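Local coordinates for pectinesterase inhibitor (Actinidia chinensis, PDB 1XG2), which inhibits pectin methylesterase and may thereby take part in regulating fruit ripening, at residues B[35-49]-B[83-96]. Sequence-based numbering, arbitrary orientation.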
ATOM      1  N   LYS B  35      12.160  -3.476 -24.912  1.00 17.12           N
ATOM      2  CA  LYS B  35      12.020  -2.092 -24.461  1.00 17.56           C
ATOM      3  C   LYS B  35      11.017  -1.329 -25.301  1.00 16.34           C
ATOM      4  O   LYS B  35      10.210  -0.573 -24.782  1.00 15.71           O
ATOM      5  CB  LYS B  35      13.366  -1.350 -24.488  1.00 18.46           C
ATOM      6  CG  LYS B  35      14.216  -1.567 -23.257  1.00 22.04           C
ATOM      7  CD  LYS B  35      15.390  -0.562 -23.189  1.00 26.85           C
ATOM      8  CE  LYS B  35      15.909  -0.372 -21.749  1.00 29.13           C
ATOM      9  NZ  LYS B  35      16.387   1.016 -21.493  1.00 28.89           N
ATOM     10  N   GLY B  36      11.101  -1.495 -26.611  1.00 15.89           N
ATOM     11  CA  GLY B  36      10.162  -0.867 -27.521  1.00 15.37           C
ATOM     12  C   GLY B  36       8.717  -1.288 -27.286  1.00 14.65           C
ATOM     13  O   GLY B  36       7.833  -0.444 -27.299  1.00 13.94           O
ATOM     14  N   LEU B  37       8.482  -2.581 -27.064  1.00 14.04           N
ATOM     15  CA  LEU B  37       7.132  -3.071 -26.772  1.00 14.45           C
ATOM     16  C   LEU B  37       6.669  -2.485 -25.450  1.00 14.70           C
ATOM     17  O   LEU B  37       5.520  -2.082 -25.335  1.00 14.89           O
ATOM     18  CB  LEU B  37       7.095  -4.601 -26.742  1.00 14.48           C
ATOM     19  CG  LEU B  37       7.426  -5.261 -28.083  1.00 14.29           C
ATOM     20  CD1 LEU B  37       7.590  -6.758 -27.915  1.00 14.58           C
ATOM     21  CD2 LEU B  37       6.359  -4.948 -29.120  1.00 15.15           C
ATOM     22  N   GLY B  38       7.591  -2.381 -24.484  1.00 15.02           N
ATOM     23  CA  GLY B  38       7.331  -1.756 -23.193  1.00 14.82           C
ATOM     24  C   GLY B  38       6.841  -0.321 -23.282  1.00 14.80           C
ATOM     25  O   GLY B  38       5.822   0.027 -22.693  1.00 14.29           O
ATOM     26  N   GLN B  39       7.556   0.515 -24.028  1.00 15.07           N
ATOM     27  CA  GLN B  39       7.168   1.916 -24.167  1.00 15.46           C
ATOM     28  C   GLN B  39       5.815   2.037 -24.850  1.00 15.49           C
ATOM     29  O   GLN B  39       4.998   2.871 -24.482  1.00 15.32           O
ATOM     30  CB  GLN B  39       8.218   2.721 -24.943  1.00 15.92           C
ATOM     31  CG  GLN B  39       9.581   2.868 -24.247  1.00 15.94           C
ATOM     32  CD  GLN B  39       9.573   3.781 -23.005  1.00 17.97           C
ATOM     33  OE1 GLN B  39       8.506   4.255 -22.589  1.00 22.06           O
ATOM     34  NE2 GLN B  39      10.728   4.022 -22.425  1.00 15.62           N
ATOM     35  N   PHE B  40       5.569   1.173 -25.826  1.00 15.45           N
ATOM     36  CA  PHE B  40       4.312   1.205 -26.557  1.00 15.48           C
ATOM     37  C   PHE B  40       3.175   0.856 -25.609  1.00 14.73           C
ATOM     38  O   PHE B  40       2.122   1.508 -25.603  1.00 14.97           O
ATOM     39  CB  PHE B  40       4.360   0.211 -27.725  1.00 16.06           C
ATOM     40  CG  PHE B  40       3.133   0.219 -28.566  1.00 17.06           C
ATOM     41  CD1 PHE B  40       2.950   1.200 -29.528  1.00 19.43           C
ATOM     42  CD2 PHE B  40       2.146  -0.735 -28.383  1.00 18.52           C
ATOM     43  CE1 PHE B  40       1.800   1.227 -30.312  1.00 21.14           C
ATOM     44  CE2 PHE B  40       0.985  -0.706 -29.158  1.00 19.48           C
ATOM     45  CZ  PHE B  40       0.822   0.271 -30.130  1.00 20.31           C
ATOM     46  N   SER B  41       3.420  -0.165 -24.800  1.00 14.09           N
ATOM     47  CA  SER B  41       2.409  -0.678 -23.890  1.00 13.92           C
ATOM     48  C   SER B  41       2.133   0.317 -22.767  1.00 13.82           C
ATOM     49  O   SER B  41       1.002   0.516 -22.343  1.00 13.24           O
ATOM     50  CB  SER B  41       2.920  -1.995 -23.305  1.00 14.37           C
ATOM     51  OG  SER B  41       2.742  -3.042 -24.417  0.50 13.75           O
ATOM     52  N   ILE B  42       3.135   1.061 -22.299  1.00 13.88           N
ATOM     53  CA  ILE B  42       2.878   2.106 -21.301  1.00 13.84           C
ATOM     54  C   ILE B  42       2.008   3.194 -21.933  1.00 14.05           C
ATOM     55  O   ILE B  42       1.067   3.655 -21.320  1.00 13.82           O
ATOM     56  CB  ILE B  42       4.195   2.715 -20.733  1.00 13.99           C
ATOM     57  CG1 ILE B  42       5.006   1.674 -19.973  1.00 14.06           C
ATOM     58  CG2 ILE B  42       3.894   3.887 -19.791  1.00 14.33           C
ATOM     59  CD1 ILE B  42       6.468   2.094 -19.761  1.00 15.56           C
ATOM     60  N   ASP B  43       2.324   3.582 -23.159  1.00 14.75           N
ATOM     61  CA  ASP B  43       1.570   4.622 -23.862  1.00 16.00           C
ATOM     62  C   ASP B  43       0.099   4.247 -23.972  1.00 15.74           C
ATOM     63  O   ASP B  43      -0.768   5.076 -23.725  1.00 15.48           O
ATOM     64  CB  ASP B  43       2.127   4.857 -25.267  1.00 16.40           C
ATOM     65  CG  ASP B  43       3.453   5.606 -25.270  1.00 19.00           C
ATOM     66  OD1 ASP B  43       3.956   6.031 -24.190  1.00 20.21           O
ATOM     67  OD2 ASP B  43       4.072   5.791 -26.338  1.00 22.22           O
ATOM     68  N   ILE B  44      -0.165   2.987 -24.314  1.00 15.52           N
ATOM     69  CA  ILE B  44      -1.521   2.471 -24.430  1.00 16.52           C
ATOM     70  C   ILE B  44      -2.244   2.518 -23.091  1.00 15.80           C
ATOM     71  O   ILE B  44      -3.398   2.943 -23.021  1.00 15.22           O
ATOM     72  CB  ILE B  44      -1.498   1.008 -24.956  1.00 17.03           C
ATOM     73  CG1 ILE B  44      -1.020   0.959 -26.413  1.00 19.84           C
ATOM     74  CG2 ILE B  44      -2.860   0.379 -24.844  1.00 19.23           C
ATOM     75  CD1 ILE B  44      -2.027   1.431 -27.413  1.00 22.23           C
ATOM     76  N   ALA B  45      -1.565   2.070 -22.032  1.00 14.85           N
ATOM     77  CA  ALA B  45      -2.157   2.063 -20.712  1.00 14.18           C
ATOM     78  C   ALA B  45      -2.453   3.475 -20.213  1.00 14.00           C
ATOM     79  O   ALA B  45      -3.528   3.719 -19.674  1.00 13.03           O
ATOM     80  CB  ALA B  45      -1.269   1.330 -19.734  1.00 14.18           C
ATOM     81  N   GLN B  46      -1.512   4.403 -20.397  1.00 14.26           N
ATOM     82  CA  GLN B  46      -1.727   5.780 -19.964  1.00 14.95           C
ATOM     83  C   GLN B  46      -2.880   6.474 -20.706  1.00 15.22           C
ATOM     84  O   GLN B  46      -3.666   7.213 -20.105  1.00 14.92           O
ATOM     85  CB  GLN B  46      -0.462   6.630 -20.114  1.00 15.60           C
ATOM     86  CG  GLN B  46      -0.558   7.906 -19.257  1.00 17.37           C
ATOM     87  CD  GLN B  46       0.675   8.780 -19.317  1.00 20.38           C
ATOM     88  OE1 GLN B  46       1.108   9.323 -18.291  1.00 21.61           O
ATOM     89  NE2 GLN B  46       1.234   8.931 -20.505  1.00 19.33           N
ATOM     90  N   ALA B  47      -2.977   6.230 -22.007  1.00 15.10           N
ATOM     91  CA  ALA B  47      -4.069   6.788 -22.815  1.00 14.84           C
ATOM     92  C   ALA B  47      -5.439   6.289 -22.339  1.00 14.77           C
ATOM     93  O   ALA B  47      -6.422   7.045 -22.334  1.00 15.06           O
ATOM     94  CB  ALA B  47      -3.849   6.454 -24.301  1.00 15.15           C
ATOM     95  N   SER B  48      -5.508   5.017 -21.955  1.00 13.59           N
ATOM     96  CA  SER B  48      -6.737   4.448 -21.411  1.00 13.37           C
ATOM     97  C   SER B  48      -7.087   5.112 -20.082  1.00 13.05           C
ATOM     98  O   SER B  48      -8.231   5.523 -19.871  1.00 13.20           O
ATOM     99  CB  SER B  48      -6.594   2.936 -21.220  1.00 12.90           C
ATOM    100  OG  SER B  48      -7.802   2.374 -20.743  1.00 12.56           O
ATOM    101  N   ALA B  49      -6.102   5.230 -19.192  1.00 13.17           N
ATOM    102  CA  ALA B  49      -6.318   5.887 -17.906  1.00 13.14           C
ATOM    103  C   ALA B  49      -6.813   7.314 -18.114  1.00 13.74           C
ATOM    104  O   ALA B  49      -7.676   7.777 -17.388  1.00 14.03           O
ATOM    105  CB  ALA B  49      -5.027   5.884 -17.061  1.00 12.83           C
ATOM    106  N   ILE B  83      -2.159   7.784 -13.730  1.00 12.46           N
ATOM    107  CA  ILE B  83      -1.626   8.519 -14.880  1.00 12.96           C
ATOM    108  C   ILE B  83      -0.213   9.013 -14.573  1.00 13.55           C
ATOM    109  O   ILE B  83       0.701   8.862 -15.388  1.00 13.05           O
ATOM    110  CB  ILE B  83      -2.560   9.698 -15.270  1.00 13.21           C
ATOM    111  CG1 ILE B  83      -3.842   9.137 -15.903  1.00 13.50           C
ATOM    112  CG2 ILE B  83      -1.834  10.693 -16.201  1.00 14.59           C
ATOM    113  CD1 ILE B  83      -5.037  10.086 -15.873  1.00 13.59           C
ATOM    114  N   ASP B  84      -0.042   9.562 -13.376  1.00 14.05           N
ATOM    115  CA  ASP B  84       1.256  10.045 -12.927  1.00 15.03           C
ATOM    116  C   ASP B  84       2.290   8.915 -12.877  1.00 13.82           C
ATOM    117  O   ASP B  84       3.436   9.084 -13.305  1.00 13.68           O
ATOM    118  CB  ASP B  84       1.131  10.693 -11.533  1.00 15.89           C
ATOM    119  CG  ASP B  84       0.689  12.138 -11.586  0.50 17.00           C
ATOM    120  OD1 ASP B  84       0.664  12.734 -12.697  0.50 17.21           O
ATOM    121  OD2 ASP B  84       0.335  12.742 -10.543  0.50 17.95           O
ATOM    122  N   SER B  85       1.880   7.765 -12.363  1.00 13.17           N
ATOM    123  CA  SER B  85       2.776   6.636 -12.198  1.00 12.87           C
ATOM    124  C   SER B  85       3.188   6.048 -13.536  1.00 12.98           C
ATOM    125  O   SER B  85       4.336   5.652 -13.707  1.00 12.14           O
ATOM    126  CB  SER B  85       2.164   5.554 -11.292  1.00 12.96           C
ATOM    127  OG  SER B  85       2.174   5.981  -9.936  1.00 13.83           O
ATOM    128  N   LEU B  86       2.263   6.002 -14.493  1.00 13.31           N
ATOM    129  CA  LEU B  86       2.600   5.503 -15.817  1.00 13.99           C
ATOM    130  C   LEU B  86       3.544   6.471 -16.546  1.00 14.82           C
ATOM    131  O   LEU B  86       4.433   6.046 -17.289  1.00 14.72           O
ATOM    132  CB  LEU B  86       1.337   5.247 -16.630  1.00 14.20           C
ATOM    133  CG  LEU B  86       0.522   4.023 -16.188  1.00 14.34           C
ATOM    134  CD1 LEU B  86      -0.824   3.992 -16.853  1.00 15.00           C
ATOM    135  CD2 LEU B  86       1.257   2.703 -16.426  1.00 15.04           C
ATOM    136  N   GLY B  87       3.363   7.770 -16.322  1.00 15.65           N
ATOM    137  CA  GLY B  87       4.275   8.772 -16.856  1.00 16.38           C
ATOM    138  C   GLY B  87       5.699   8.524 -16.411  1.00 16.99           C
ATOM    139  O   GLY B  87       6.623   8.596 -17.222  1.00 17.80           O
ATOM    140  N   GLN B  88       5.875   8.205 -15.127  1.00 17.07           N
ATOM    141  CA  GLN B  88       7.188   7.938 -14.565  1.00 17.71           C
ATOM    142  C   GLN B  88       7.730   6.593 -15.011  1.00 17.09           C
ATOM    143  O   GLN B  88       8.929   6.426 -15.149  1.00 16.45           O
ATOM    144  CB  GLN B  88       7.134   7.977 -13.038  1.00 18.32           C
ATOM    145  CG  GLN B  88       6.969   9.389 -12.498  1.00 21.95           C
ATOM    146  CD  GLN B  88       7.807   9.629 -11.270  1.00 27.80           C
ATOM    147  OE1 GLN B  88       7.262   9.905 -10.200  1.00 29.22           O
ATOM    148  NE2 GLN B  88       9.146   9.522 -11.413  1.00 29.55           N
ATOM    149  N   ALA B  89       6.829   5.640 -15.239  1.00 16.55           N
ATOM    150  CA  ALA B  89       7.200   4.331 -15.764  1.00 16.39           C
ATOM    151  C   ALA B  89       8.000   4.450 -17.061  1.00 16.20           C
ATOM    152  O   ALA B  89       8.954   3.712 -17.267  1.00 15.23           O
ATOM    153  CB  ALA B  89       5.950   3.472 -15.989  1.00 16.04           C
ATOM    154  N   LYS B  90       7.631   5.381 -17.934  1.00 17.03           N
ATOM    155  CA  LYS B  90       8.390   5.564 -19.180  1.00 17.49           C
ATOM    156  C   LYS B  90       9.870   5.887 -18.915  1.00 17.57           C
ATOM    157  O   LYS B  90      10.766   5.350 -19.567  1.00 16.64           O
ATOM    158  CB  LYS B  90       7.786   6.675 -20.040  1.00 18.31           C
ATOM    159  CG  LYS B  90       6.376   6.381 -20.563  1.00 20.19           C
ATOM    160  CD  LYS B  90       5.925   7.382 -21.638  1.00 23.20           C
ATOM    161  CE  LYS B  90       6.702   7.249 -22.989  1.00 24.50           C
ATOM    162  NZ  LYS B  90       6.605   5.924 -23.707  1.00 24.52           N
ATOM    163  N   GLN B  91      10.117   6.788 -17.973  1.00 18.19           N
ATOM    164  CA  GLN B  91      11.485   7.220 -17.671  1.00 18.76           C
ATOM    165  C   GLN B  91      12.284   6.085 -17.046  1.00 17.67           C
ATOM    166  O   GLN B  91      13.462   5.915 -17.323  1.00 17.33           O
ATOM    167  CB  GLN B  91      11.479   8.418 -16.714  1.00 19.95           C
ATOM    168  CG  GLN B  91      10.832   9.698 -17.246  1.00 23.94           C
ATOM    169  CD  GLN B  91      10.740  10.801 -16.162  1.00 29.99           C
ATOM    170  OE1 GLN B  91      11.389  11.850 -16.275  1.00 34.45           O
ATOM    171  NE2 GLN B  91       9.941  10.557 -15.114  1.00 31.42           N
ATOM    172  N   PHE B  92      11.635   5.305 -16.185  1.00 17.08           N
ATOM    173  CA  PHE B  92      12.289   4.171 -15.547  1.00 16.42           C
ATOM    174  C   PHE B  92      12.686   3.114 -16.589  1.00 16.15           C
ATOM    175  O   PHE B  92      13.779   2.538 -16.528  1.00 15.72           O
ATOM    176  CB  PHE B  92      11.371   3.543 -14.476  1.00 16.38           C
ATOM    177  CG  PHE B  92      11.226   4.361 -13.217  1.00 16.41           C
ATOM    178  CD1 PHE B  92       9.959   4.686 -12.732  1.00 17.33           C
ATOM    179  CD2 PHE B  92      12.339   4.780 -12.499  1.00 17.09           C
ATOM    180  CE1 PHE B  92       9.809   5.431 -11.573  1.00 17.28           C
ATOM    181  CE2 PHE B  92      12.193   5.515 -11.321  1.00 17.40           C
ATOM    182  CZ  PHE B  92      10.930   5.841 -10.863  1.00 17.75           C
ATOM    183  N   LEU B  93      11.810   2.865 -17.556  1.00 16.11           N
ATOM    184  CA  LEU B  93      12.114   1.897 -18.607  1.00 16.67           C
ATOM    185  C   LEU B  93      13.332   2.375 -19.432  1.00 16.57           C
ATOM    186  O   LEU B  93      14.241   1.595 -19.702  1.00 16.40           O
ATOM    187  CB  LEU B  93      10.882   1.652 -19.491  1.00 16.62           C
ATOM    188  CG  LEU B  93      11.003   0.694 -20.681  1.00 17.46           C
ATOM    189  CD1 LEU B  93      11.627  -0.629 -20.298  1.00 18.32           C
ATOM    190  CD2 LEU B  93       9.621   0.472 -21.314  1.00 19.06           C
ATOM    191  N   THR B  94      13.346   3.656 -19.786  1.00 17.28           N
ATOM    192  CA  THR B  94      14.456   4.262 -20.538  1.00 18.08           C
ATOM    193  C   THR B  94      15.785   4.114 -19.805  1.00 18.30           C
ATOM    194  O   THR B  94      16.808   3.796 -20.403  1.00 18.66           O
ATOM    195  CB  THR B  94      14.171   5.744 -20.763  1.00 18.40           C
ATOM    196  OG1 THR B  94      12.960   5.902 -21.520  1.00 19.08           O
ATOM    197  CG2 THR B  94      15.283   6.403 -21.628  1.00 20.23           C
ATOM    198  N   SER B  95      15.730   4.303 -18.488  1.00 18.50           N
ATOM    199  CA  SER B  95      16.929   4.267 -17.652  1.00 18.29           C
ATOM    200  C   SER B  95      17.365   2.832 -17.324  1.00 18.23           C
ATOM    201  O   SER B  95      18.450   2.586 -16.811  1.00 18.80           O
ATOM    202  CB  SER B  95      16.635   5.029 -16.360  1.00 18.24           C
ATOM    203  OG  SER B  95      16.802   6.428 -16.590  0.50 17.75           O
ATOM    204  N   GLY B  96      16.540   1.847 -17.648  1.00 17.41           N
ATOM    205  CA  GLY B  96      16.852   0.465 -17.340  1.00 16.66           C
ATOM    206  C   GLY B  96      16.557   0.073 -15.901  1.00 16.13           C
ATOM    207  O   GLY B  96      17.054  -0.924 -15.423  1.00 16.85           O
TER
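Lys90 reaches across to Gln39 and Asp43, and its side chain illustrates how one lysine can serve both the apolar seam and the polar margin of a helix pair. Lys90 CB lies 3.6 Å from Gln39 OE1; Lys90 CG rests against Ile42 CG2, also at 3.6 Å; CD and CE pass Asp43 OD1. Two successive bends (chi3 69°, chi4 60°) curl the chain back, bringing Lys90 NZ to Asp43 OD1 at 2.7 Å, a salt bridge on the syn side but tilted from the carboxylate plane. Lys90 NZ also donates to Gln39 OE1 at 2.8 Å, from above the amide plane, while Gln39 NE2 returns a nearly straight bond (164°) to Lys90 O. A methionine in its place would probably leave Asp43 without this countercharge and the Gln39 amide, with its oxygen's bond gone, freer to turn. Inward, Ile42 and Leu93 are knobs in each other's helix, Leu93 CD2 lying 3.5 Å from Gly38 C, and Val143 of helix 127-149 also touches Ile42. Lys35 NZ bonds Leu93 O at the Schellman end of helix 66-95. In this antiparallel pair of the four-helix bundle, apolar interlocking is therefore supplemented by a salt bridge and amide bonds at the Lys90 margin, and by a lysine bond at the helix end.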